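Local coordinates for sulfur oxidation protein soxB (Thermus thermophilus, PDB 2WDD), which hydrolyses the sulfur–sulfur bond of cysteine S-thiosulfonate groups in the Sox sulfur-oxidation pathway, working with two manganese ions, at residues A54-M59 against D477-T482; G265-A270 against R293-G298; L371-T376 against P402-G407; F470-V475 against R487-G492. All coordinates share one frame; numbering follows the deposited sequence.

Contact 1 of 4, residues A54-M59 against D477-T482; sequences APKPLM and DPDAPT
D479 reaches across to K56 and meets the backbone of that residue, not its charged end. The amide N of K56 donates to D479 OD1 at 2.9 Å, nearly straight (168° at the hydrogen), and uses the syn lone pair of that oxygen. K56 opens the short 3-10 segment 56-58, so its N-H can point outward to an acceptor. Aspartate suits the place because its short side chain, with CG anti to the carbonyl carbon (chi1 -62°), brings a carboxylate up to the amide.

The side chains of K56 and D479 cross at about a right angle. K56 CG lies 3.5 Å from D479 OD1, and K56 CD is 3.7 Å from D479 OD2. The ammonium group goes past: K56 NZ stays 5.3 Å from D479 OD2, too far for a salt bridge. P55 fills in beside the same acid, its CA 3.4 Å from D479 OD1, while P478 packs loosely beside A54 and P55, its CB 4.5 Å from A54 O.

The acid is presented by a type I turn from D477 to A480, braced by an Asx turn in which D479 N donates to D477 OD1 at 3.0 Å. Proline at P478 fits the second position of such a turn. Outside the two loops, R553 forms a salt bridge with D479 OD2 and also bonds A54 O. OD1 takes the K56 amide and OD2 the salt bridge to R553, which implies that the negative charge is probably balanced by R553 more than by K56.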
# COMPACT_ATOMS: atom_id res chain seq x y z
N ALA A 54 -17.50 3.07 -2.40
CA ALA A 54 -17.65 4.18 -1.48
C ALA A 54 -19.12 4.51 -1.32
O ALA A 54 -19.92 4.21 -2.19
CB ALA A 54 -16.93 5.39 -2.00
N PRO A 55 -19.48 5.14 -0.19
CA PRO A 55 -20.87 5.57 -0.07
C PRO A 55 -21.05 6.72 -1.07
O PRO A 55 -20.08 7.33 -1.50
CB PRO A 55 -20.94 6.11 1.37
CG PRO A 55 -19.57 6.57 1.66
CD PRO A 55 -18.63 5.66 0.90
N LYS A 56 -22.29 6.97 -1.45
CA LYS A 56 -22.58 7.98 -2.45
C LYS A 56 -21.81 9.31 -2.40
O LYS A 56 -21.22 9.72 -3.40
CB LYS A 56 -24.09 8.17 -2.62
CG LYS A 56 -24.76 6.94 -3.21
CD LYS A 56 -26.28 7.03 -3.23
CE LYS A 56 -26.81 8.01 -2.20
NZ LYS A 56 -28.28 8.16 -2.35
N PRO A 57 -21.76 9.97 -1.23
CA PRO A 57 -21.06 11.26 -1.15
C PRO A 57 -19.60 11.27 -1.60
O PRO A 57 -19.06 12.31 -1.96
CB PRO A 57 -21.11 11.60 0.35
CG PRO A 57 -22.15 10.69 0.93
CD PRO A 57 -22.12 9.45 0.10
N LEU A 58 -18.94 10.12 -1.49
CA LEU A 58 -17.52 10.04 -1.81
C LEU A 58 -17.20 9.51 -3.20
O LEU A 58 -16.04 9.48 -3.61
CB LEU A 58 -16.78 9.19 -0.77
CG LEU A 58 -16.86 9.70 0.67
CD1 LEU A 58 -16.41 11.16 0.76
CD2 LEU A 58 -18.28 9.55 1.17
N MET A 59 -18.21 9.04 -3.92
CA MET A 59 -17.96 8.48 -5.24
C MET A 59 -17.45 9.49 -6.25
O MET A 59 -17.79 10.67 -6.20
CB MET A 59 -19.21 7.80 -5.80
CG MET A 59 -19.64 6.59 -4.99
SD MET A 59 -21.20 5.95 -5.58
CE MET A 59 -20.68 5.22 -7.15
N ASP A 477 -24.64 -3.22 1.67
CA ASP A 477 -25.28 -2.00 1.21
C ASP A 477 -24.48 -0.85 1.80
O ASP A 477 -24.69 -0.46 2.95
CB ASP A 477 -26.74 -1.88 1.64
CG ASP A 477 -27.40 -0.61 1.11
OD1 ASP A 477 -26.67 0.25 0.56
OD2 ASP A 477 -28.63 -0.47 1.24
N PRO A 478 -23.50 -0.33 1.05
CA PRO A 478 -22.64 0.72 1.56
C PRO A 478 -23.37 1.98 2.04
O PRO A 478 -22.89 2.69 2.92
CB PRO A 478 -21.73 1.04 0.37
CG PRO A 478 -22.47 0.57 -0.82
CD PRO A 478 -23.26 -0.62 -0.37
N ASP A 479 -24.55 2.23 1.48
CA ASP A 479 -25.32 3.42 1.82
C ASP A 479 -26.28 3.25 2.99
O ASP A 479 -26.92 4.22 3.41
CB ASP A 479 -26.06 3.95 0.60
CG ASP A 479 -25.11 4.36 -0.51
OD1 ASP A 479 -24.23 5.20 -0.25
OD2 ASP A 479 -25.28 3.86 -1.64
N ALA A 480 -26.40 2.04 3.52
CA ALA A 480 -27.29 1.79 4.65
C ALA A 480 -26.67 2.34 5.94
O ALA A 480 -25.48 2.60 6.01
CB ALA A 480 -27.57 0.29 4.79
N PRO A 481 -27.50 2.53 6.97
CA PRO A 481 -26.99 3.05 8.24
C PRO A 481 -26.09 2.02 8.90
O PRO A 481 -26.23 0.82 8.64
CB PRO A 481 -28.25 3.22 9.10
CG PRO A 481 -29.40 3.20 8.16
CD PRO A 481 -28.97 2.38 6.97
N THR A 482 -25.24 2.47 9.81
CA THR A 482 -24.43 1.55 10.58
C THR A 482 -25.38 0.57 11.25
O THR A 482 -26.41 0.96 11.81
CB THR A 482 -23.59 2.28 11.63
OG1 THR A 482 -22.53 2.97 10.97
CG2 THR A 482 -23.02 1.28 12.63

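Contact 2 of 4, residues G265-A270 against R293-G298; sequences GMQLDA and RPWRVG
W295 extends its indole from an edge strand onto M266, Q267 and A270 of a helix. Strand 295-297 is outermost in a six-stranded mixed sheet, and helix 266-273 packs against it in the α/β manner of the metallophosphatase fold expected for this protein. Their short axes approach to 10.4 Å, a separation that a broad, flat side chain can fill.

From CB, which leaves the strand toward the helix, CG lies anti to the backbone N (chi1 -178°), and the six-membered ring leads. CE3 comes first, with M266 CE at 4.0 Å and the sulfur close by. That sulfur makes an oblique Met-aromatic contact, 5.3 Å from M266 SD to the centroid of the six-membered ring. Next is CZ3, met in the ring plane by M266 CG at 3.9 Å. At the tip, CH2 touches A270 CB at 3.6 Å, and Q267 OE1 stands at the edge of the ring, near its plane. The Q267 amide is engaged with other groups, OE1 accepting from R61 and NE2 donating to P62 O, so towards the indole it acts as a packing surface.

Alanine at A270 leaves space for the indole tip, and the flexible thioether of M266 can follow the ring's outline. V297, two residues along the strand, points the same way as W295 and lays its CG2 over the centre of the indole, 3.5 Å above the plane. The links of M266 run on toward the metal site: its N bonds T287, between the manganese ligands H286 and H288. On the strand, V297 CG1 rests 3.4 Å from A270 O, a carbonyl oxygen of the helix.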
# COMPACT_ATOMS: atom_id res chain seq x y z
N GLY A 265 -2.73 8.53 4.52
CA GLY A 265 -3.75 7.98 3.63
C GLY A 265 -4.30 9.18 2.87
O GLY A 265 -4.48 10.25 3.46
N MET A 266 -4.57 9.04 1.57
CA MET A 266 -5.00 10.19 0.78
C MET A 266 -6.27 10.91 1.21
O MET A 266 -6.34 12.13 1.05
CB MET A 266 -5.00 9.88 -0.71
CG MET A 266 -4.95 11.14 -1.56
SD MET A 266 -4.68 10.77 -3.31
CE MET A 266 -6.19 9.95 -3.78
N GLN A 267 -7.27 10.19 1.70
CA GLN A 267 -8.51 10.85 2.10
C GLN A 267 -8.28 11.67 3.35
O GLN A 267 -8.81 12.78 3.49
CB GLN A 267 -9.62 9.82 2.32
CG GLN A 267 -9.90 8.96 1.08
CD GLN A 267 -10.17 9.80 -0.16
OE1 GLN A 267 -11.02 10.69 -0.14
NE2 GLN A 267 -9.44 9.52 -1.24
N LEU A 268 -7.47 11.15 4.26
CA LEU A 268 -7.14 11.90 5.46
C LEU A 268 -6.31 13.13 5.07
O LEU A 268 -6.52 14.23 5.59
CB LEU A 268 -6.41 11.03 6.47
CG LEU A 268 -5.99 11.70 7.77
CD1 LEU A 268 -7.15 12.48 8.41
CD2 LEU A 268 -5.45 10.64 8.73
N ASP A 269 -5.40 12.97 4.12
CA ASP A 269 -4.63 14.11 3.65
C ASP A 269 -5.56 15.17 3.07
O ASP A 269 -5.34 16.36 3.26
CB ASP A 269 -3.64 13.67 2.57
CG ASP A 269 -2.43 12.95 3.13
OD1 ASP A 269 -2.08 13.19 4.31
OD2 ASP A 269 -1.79 12.20 2.36
N ALA A 270 -6.59 14.74 2.33
CA ALA A 270 -7.52 15.71 1.73
C ALA A 270 -8.26 16.48 2.82
O ALA A 270 -8.49 17.68 2.68
CB ALA A 270 -8.50 15.01 0.78
N ARG A 293 -2.76 13.41 -12.61
CA ARG A 293 -2.88 14.87 -12.52
C ARG A 293 -3.11 15.11 -11.03
O ARG A 293 -3.80 14.31 -10.38
CB ARG A 293 -4.09 15.36 -13.33
CG ARG A 293 -4.00 15.06 -14.81
CD ARG A 293 -5.11 15.77 -15.57
NE ARG A 293 -5.26 15.28 -16.94
CZ ARG A 293 -4.56 15.73 -17.98
NH1 ARG A 293 -3.65 16.68 -17.81
NH2 ARG A 293 -4.77 15.23 -19.19
N PRO A 294 -2.54 16.19 -10.47
CA PRO A 294 -2.70 16.43 -9.03
C PRO A 294 -4.14 16.75 -8.66
O PRO A 294 -4.92 17.30 -9.46
CB PRO A 294 -1.78 17.63 -8.78
CG PRO A 294 -1.79 18.38 -10.11
CD PRO A 294 -1.82 17.28 -11.16
N TRP A 295 -4.50 16.40 -7.43
CA TRP A 295 -5.84 16.60 -6.93
C TRP A 295 -5.84 17.90 -6.15
O TRP A 295 -5.09 18.05 -5.19
CB TRP A 295 -6.20 15.42 -6.01
CG TRP A 295 -7.57 15.44 -5.45
CD1 TRP A 295 -8.66 16.14 -5.92
CD2 TRP A 295 -8.03 14.67 -4.35
NE1 TRP A 295 -9.76 15.87 -5.14
CE2 TRP A 295 -9.40 14.97 -4.17
CE3 TRP A 295 -7.42 13.76 -3.48
CZ2 TRP A 295 -10.17 14.38 -3.16
CZ3 TRP A 295 -8.18 13.18 -2.48
CH2 TRP A 295 -9.55 13.48 -2.34
N ARG A 296 -6.65 18.86 -6.58
CA ARG A 296 -6.73 20.15 -5.93
C ARG A 296 -7.78 20.09 -4.81
O ARG A 296 -8.96 19.84 -5.06
CB ARG A 296 -7.12 21.24 -6.94
CG ARG A 296 -7.13 22.64 -6.35
CD ARG A 296 -5.73 23.10 -6.03
NE ARG A 296 -5.71 24.50 -5.60
CZ ARG A 296 -4.61 25.14 -5.21
NH1 ARG A 296 -3.44 24.51 -5.18
NH2 ARG A 296 -4.68 26.41 -4.84
N VAL A 297 -7.33 20.30 -3.58
CA VAL A 297 -8.21 20.33 -2.41
C VAL A 297 -7.85 21.58 -1.61
O VAL A 297 -6.70 21.76 -1.21
CB VAL A 297 -8.05 19.06 -1.54
CG1 VAL A 297 -9.00 19.13 -0.35
CG2 VAL A 297 -8.31 17.80 -2.37
N GLY A 298 -8.82 22.46 -1.42
CA GLY A 298 -8.56 23.72 -0.74
C GLY A 298 -7.50 24.47 -1.53
O GLY A 298 -7.63 24.63 -2.74

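Contact 3 of 4, residues L371-T376 against P402-G407; sequences LYKRDT and PAVRWG
K373, its chain bent at chi2 (79°), passes V404 and ends with NZ 2.9 Å from P402 O, nearly along the C=O axis (168°). The close packing is here. K373 CE lies 3.5 Å from V404 O and 3.9 Å from V404 CG2, while CG passes W406 O at 3.8 Å. Lysine suits the place because its methylenes can line a wall of carbonyls before the ammonium group finds P402 O and, outside the loops, its salt-bridge partner D382. An alanine here would probably leave P402 O and D382 without their ammonium partner and open a gap beside V404. G407 fits tightly too: a CB on it would come up against K373 CG.

Both loops belong to the 5'-nucleotidase C-terminal family region, one following strand 365-367 and the other strand 398-401. An inverse gamma turn centred on A403 bends the second loop. Beyond it, V404 CG2 sits 3.7 Å above the centre of the W406 indole; the W406 side chain is about 3 Å, between nearest atoms, from the side chain of the manganese ligand H38 and from a bound sulfate.

The other side, where R405 is partly exposed, is less well defined. As modelled, the guanidinium of R374 lies over R405, but each arginine has two deposited conformers and this overlap is too close to be trusted; R405 has D465 as its salt-bridge partner.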
# COMPACT_ATOMS: atom_id res chain seq x y z
N LEU A 371 -4.16 -14.15 -10.45
CA LEU A 371 -4.31 -14.05 -9.00
C LEU A 371 -4.01 -12.59 -8.63
O LEU A 371 -2.88 -12.11 -8.82
CB LEU A 371 -3.33 -14.98 -8.27
CG LEU A 371 -3.61 -16.47 -8.47
CD1 LEU A 371 -2.50 -17.32 -7.83
CD2 LEU A 371 -4.99 -16.82 -7.85
N TYR A 372 -5.03 -11.87 -8.18
CA TYR A 372 -4.86 -10.47 -7.80
C TYR A 372 -5.31 -10.32 -6.35
O TYR A 372 -6.08 -11.15 -5.84
CB TYR A 372 -5.66 -9.52 -8.71
CG TYR A 372 -7.15 -9.76 -8.72
CD1 TYR A 372 -8.00 -9.04 -7.87
CD2 TYR A 372 -7.73 -10.71 -9.56
CE1 TYR A 372 -9.37 -9.22 -7.91
CE2 TYR A 372 -9.09 -10.92 -9.58
CZ TYR A 372 -9.91 -10.19 -8.73
OH TYR A 372 -11.28 -10.38 -8.75
N LYS A 373 -4.83 -9.28 -5.70
CA LYS A 373 -5.09 -9.05 -4.28
C LYS A 373 -5.98 -7.86 -3.95
O LYS A 373 -6.83 -7.94 -3.06
CB LYS A 373 -3.75 -8.84 -3.56
CG LYS A 373 -3.89 -8.31 -2.13
CD LYS A 373 -4.27 -9.45 -1.18
CE LYS A 373 -4.58 -8.95 0.24
NZ LYS A 373 -4.56 -10.10 1.20
N ARG A 374 -5.77 -6.73 -4.63
CA ARG A 374 -6.50 -5.52 -4.29
C ARG A 374 -7.95 -5.44 -4.75
O ARG A 374 -8.25 -5.75 -5.91
CB ARG A 374 -5.73 -4.28 -4.75
CG ARG A 374 -4.39 -4.09 -4.04
CD ARG A 374 -4.22 -2.65 -3.58
NE ARG A 374 -5.43 -2.14 -2.94
CZ ARG A 374 -5.91 -0.91 -3.12
NH1 ARG A 374 -7.02 -0.54 -2.49
NH2 ARG A 374 -5.28 -0.05 -3.90
N ASP A 375 -8.82 -5.02 -3.84
CA ASP A 375 -10.25 -4.85 -4.11
C ASP A 375 -10.92 -4.46 -2.80
O ASP A 375 -10.46 -4.86 -1.73
CB ASP A 375 -10.89 -6.14 -4.63
CG ASP A 375 -12.33 -5.93 -5.08
OD1 ASP A 375 -12.50 -5.24 -6.11
OD2 ASP A 375 -13.29 -6.36 -4.39
N THR A 376 -12.05 -3.77 -2.86
CA THR A 376 -12.73 -3.47 -1.59
C THR A 376 -13.14 -4.76 -0.86
O THR A 376 -13.06 -4.83 0.37
CB THR A 376 -13.99 -2.63 -1.84
OG1 THR A 376 -13.62 -1.42 -2.51
CG2 THR A 376 -14.70 -2.30 -0.51
N PRO A 402 -6.74 -10.85 5.63
CA PRO A 402 -6.54 -9.41 5.82
C PRO A 402 -6.52 -8.66 4.50
O PRO A 402 -5.78 -9.01 3.57
CB PRO A 402 -5.16 -9.35 6.49
CG PRO A 402 -4.43 -10.55 5.93
CD PRO A 402 -5.49 -11.63 5.75
N ALA A 403 -7.32 -7.60 4.44
CA ALA A 403 -7.44 -6.81 3.23
C ALA A 403 -6.37 -5.73 3.12
O ALA A 403 -6.69 -4.56 2.92
CB ALA A 403 -8.83 -6.20 3.15
N VAL A 404 -5.11 -6.13 3.23
CA VAL A 404 -4.01 -5.19 3.08
C VAL A 404 -3.92 -4.77 1.61
O VAL A 404 -4.39 -5.48 0.71
CB VAL A 404 -2.67 -5.76 3.57
CG1 VAL A 404 -2.69 -5.98 5.07
CG2 VAL A 404 -2.28 -7.04 2.80
N ARG A 405 -3.32 -3.61 1.37
CA ARG A 405 -3.20 -3.14 -0.01
C ARG A 405 -1.87 -3.50 -0.65
O ARG A 405 -1.66 -3.22 -1.83
CB ARG A 405 -3.54 -1.66 -0.16
CG ARG A 405 -5.05 -1.41 -0.11
CD ARG A 405 -5.45 0.05 -0.30
NE ARG A 405 -6.90 0.18 -0.19
CZ ARG A 405 -7.58 1.27 -0.50
NH1 ARG A 405 -8.90 1.28 -0.37
NH2 ARG A 405 -6.95 2.36 -0.92
N TRP A 406 -0.98 -4.16 0.10
CA TRP A 406 0.28 -4.62 -0.48
C TRP A 406 0.12 -6.06 -1.01
O TRP A 406 -0.80 -6.79 -0.63
CB TRP A 406 1.44 -4.55 0.51
CG TRP A 406 1.16 -5.01 1.91
CD1 TRP A 406 0.75 -4.24 2.97
CD2 TRP A 406 1.49 -6.30 2.47
NE1 TRP A 406 0.75 -4.97 4.13
CE2 TRP A 406 1.21 -6.23 3.86
CE3 TRP A 406 1.99 -7.49 1.94
CZ2 TRP A 406 1.39 -7.33 4.71
CZ3 TRP A 406 2.16 -8.57 2.78
CH2 TRP A 406 1.87 -8.49 4.15
N GLY A 407 1.01 -6.46 -1.92
CA GLY A 407 0.91 -7.77 -2.53
C GLY A 407 1.52 -7.74 -3.92
O GLY A 407 2.38 -6.92 -4.23

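Contact 4 of 4, residues F470-V475 against R487-G492; sequences FGLRYV and REVEVG
R473 and E490 form a hydrogen-bonded pair in an antiparallel strand pairing, interrupted by a beta bulge: between R473 and V475 stands Y474 alone, whereas E488 and V489 fill the same interval on the partner strand.

Backbone bonds carry most of the contact. R473 N donates to E490 O at 2.9 Å, and E490 N returns a bond to R473 O. Past the bulge, V475 and R487 repeat the reciprocal pair, with R487 N to V475 O at 2.9 Å. G492 N closes the far end on G471 O. Both glycines have positive phi, which suits residues without a side chain where the strand pairing ends. CA-H...O contacts add to the ladder, such as L472 CA to E490 O at 3.2 Å.

Apolar contacts gather on the buried face, where L472 CD1 meets V489 CG1 at 3.7 Å; beyond the pairing, L472 packs on I442 and L446 of helix 439-453. Y474 CB touches V489 CG2.

The face bearing R473, E490 and R487 also carries V475, which is itself buried. A beta-branched residue suits this strand, its two methyls dividing between R487 and E488. An alanine in its place would probably open a gap beside E488 and R487, since both methyls would be lost. In the R487 conformer modelled here, V475 CG1 lies 3.9 Å above the guanidinium plane, offset toward its rim.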
# COMPACT_ATOMS: atom_id res chain seq x y z
N PHE A 470 -13.70 -16.36 3.34
CA PHE A 470 -13.96 -17.53 2.52
C PHE A 470 -14.82 -18.49 3.32
O PHE A 470 -14.49 -18.80 4.47
CB PHE A 470 -12.66 -18.20 2.12
CG PHE A 470 -12.84 -19.32 1.14
CD1 PHE A 470 -13.38 -19.08 -0.12
CD2 PHE A 470 -12.48 -20.61 1.48
CE1 PHE A 470 -13.57 -20.12 -1.01
CE2 PHE A 470 -12.66 -21.65 0.59
CZ PHE A 470 -13.20 -21.41 -0.65
N GLY A 471 -15.92 -18.95 2.73
CA GLY A 471 -16.85 -19.85 3.40
C GLY A 471 -18.16 -19.16 3.74
O GLY A 471 -19.11 -19.78 4.21
N LEU A 472 -18.21 -17.86 3.48
CA LEU A 472 -19.37 -17.05 3.78
C LEU A 472 -19.78 -16.25 2.54
O LEU A 472 -18.96 -16.01 1.64
CB LEU A 472 -18.99 -16.11 4.94
CG LEU A 472 -19.78 -14.87 5.34
CD1 LEU A 472 -19.47 -14.56 6.80
CD2 LEU A 472 -19.39 -13.71 4.45
N ARG A 473 -21.05 -15.87 2.50
CA ARG A 473 -21.60 -15.03 1.45
C ARG A 473 -22.48 -13.99 2.14
O ARG A 473 -23.08 -14.28 3.18
CB ARG A 473 -22.46 -15.86 0.48
CG ARG A 473 -21.67 -16.52 -0.63
CD ARG A 473 -22.51 -17.53 -1.41
NE ARG A 473 -23.67 -16.92 -2.06
CZ ARG A 473 -23.73 -16.62 -3.35
NH1 ARG A 473 -22.69 -16.85 -4.14
NH2 ARG A 473 -24.83 -16.08 -3.86
N TYR A 474 -22.54 -12.78 1.61
CA TYR A 474 -23.35 -11.74 2.22
C TYR A 474 -23.73 -10.65 1.23
O TYR A 474 -23.23 -10.62 0.09
CB TYR A 474 -22.67 -11.13 3.46
CG TYR A 474 -21.43 -10.27 3.18
CD1 TYR A 474 -21.49 -8.89 3.29
CD2 TYR A 474 -20.19 -10.86 2.95
CE1 TYR A 474 -20.36 -8.10 3.11
CE2 TYR A 474 -19.05 -10.07 2.76
CZ TYR A 474 -19.14 -8.69 2.82
OH TYR A 474 -18.02 -7.92 2.60
N VAL A 475 -24.67 -9.81 1.64
CA VAL A 475 -25.11 -8.68 0.86
C VAL A 475 -24.61 -7.45 1.59
O VAL A 475 -24.73 -7.36 2.82
CB VAL A 475 -26.64 -8.64 0.71
CG1 VAL A 475 -27.07 -7.37 0.00
CG2 VAL A 475 -27.13 -9.86 -0.05
N ARG A 487 -26.03 -7.73 5.38
CA ARG A 487 -27.23 -8.54 5.51
C ARG A 487 -27.17 -9.86 4.76
O ARG A 487 -26.22 -10.14 4.03
CB ARG A 487 -28.48 -7.74 5.13
CG ARG A 487 -28.44 -7.11 3.74
CD ARG A 487 -29.84 -6.74 3.29
NE ARG A 487 -29.85 -5.72 2.25
CZ ARG A 487 -30.76 -5.66 1.28
NH1 ARG A 487 -31.72 -6.57 1.21
NH2 ARG A 487 -30.70 -4.70 0.37
N GLU A 488 -28.19 -10.68 4.98
CA GLU A 488 -28.28 -11.99 4.36
C GLU A 488 -26.98 -12.79 4.41
O GLU A 488 -26.52 -13.30 3.39
CB GLU A 488 -28.75 -11.84 2.92
CG GLU A 488 -30.01 -11.02 2.77
CD GLU A 488 -30.91 -11.53 1.68
OE1 GLU A 488 -32.06 -11.92 1.99
OE2 GLU A 488 -30.47 -11.56 0.51
N VAL A 489 -26.39 -12.87 5.59
CA VAL A 489 -25.15 -13.62 5.75
C VAL A 489 -25.44 -15.11 5.73
O VAL A 489 -26.32 -15.58 6.45
CB VAL A 489 -24.40 -13.26 7.04
CG1 VAL A 489 -23.07 -14.02 7.11
CG2 VAL A 489 -24.18 -11.76 7.15
N GLU A 490 -24.68 -15.85 4.93
CA GLU A 490 -24.84 -17.30 4.87
C GLU A 490 -23.47 -17.91 5.01
O GLU A 490 -22.50 -17.40 4.45
CB GLU A 490 -25.45 -17.75 3.54
CG GLU A 490 -26.86 -17.25 3.29
CD GLU A 490 -27.44 -17.81 2.01
OE1 GLU A 490 -26.70 -17.89 1.00
OE2 GLU A 490 -28.64 -18.17 2.00
N VAL A 491 -23.39 -19.01 5.74
CA VAL A 491 -22.14 -19.73 5.93
C VAL A 491 -22.38 -21.16 5.45
O VAL A 491 -23.29 -21.84 5.93
CB VAL A 491 -21.68 -19.73 7.40
CG1 VAL A 491 -20.45 -20.60 7.58
CG2 VAL A 491 -21.41 -18.30 7.89
N GLY A 492 -21.58 -21.61 4.48
CA GLY A 492 -21.72 -22.95 3.95
C GLY A 492 -23.11 -23.23 3.40
O GLY A 492 -23.67 -24.30 3.63

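In the fold
From the N terminus, residues 54-59 open contact 1, a loop that closes only at 477-482, after more than 400 residues. Within that span contact 2 closes a short loop, joining helix 266-273, whose M266 side chain lies about 11 Å from a manganese ion, to an edge strand. Contact 3 follows in series, still within that span, bringing together two loops of the C-terminal family region near the metals. Residues 470-475 then open contact 4, and 477-482 completes contact 1 before 487-492 closes contact 4, so contacts 1 and 4 cross and adjoin in sequence. Contact 1 ties the N-terminal part to the C-terminal part; contact 2 packs a helix on a sheet and contact 4 pairs two strands of another.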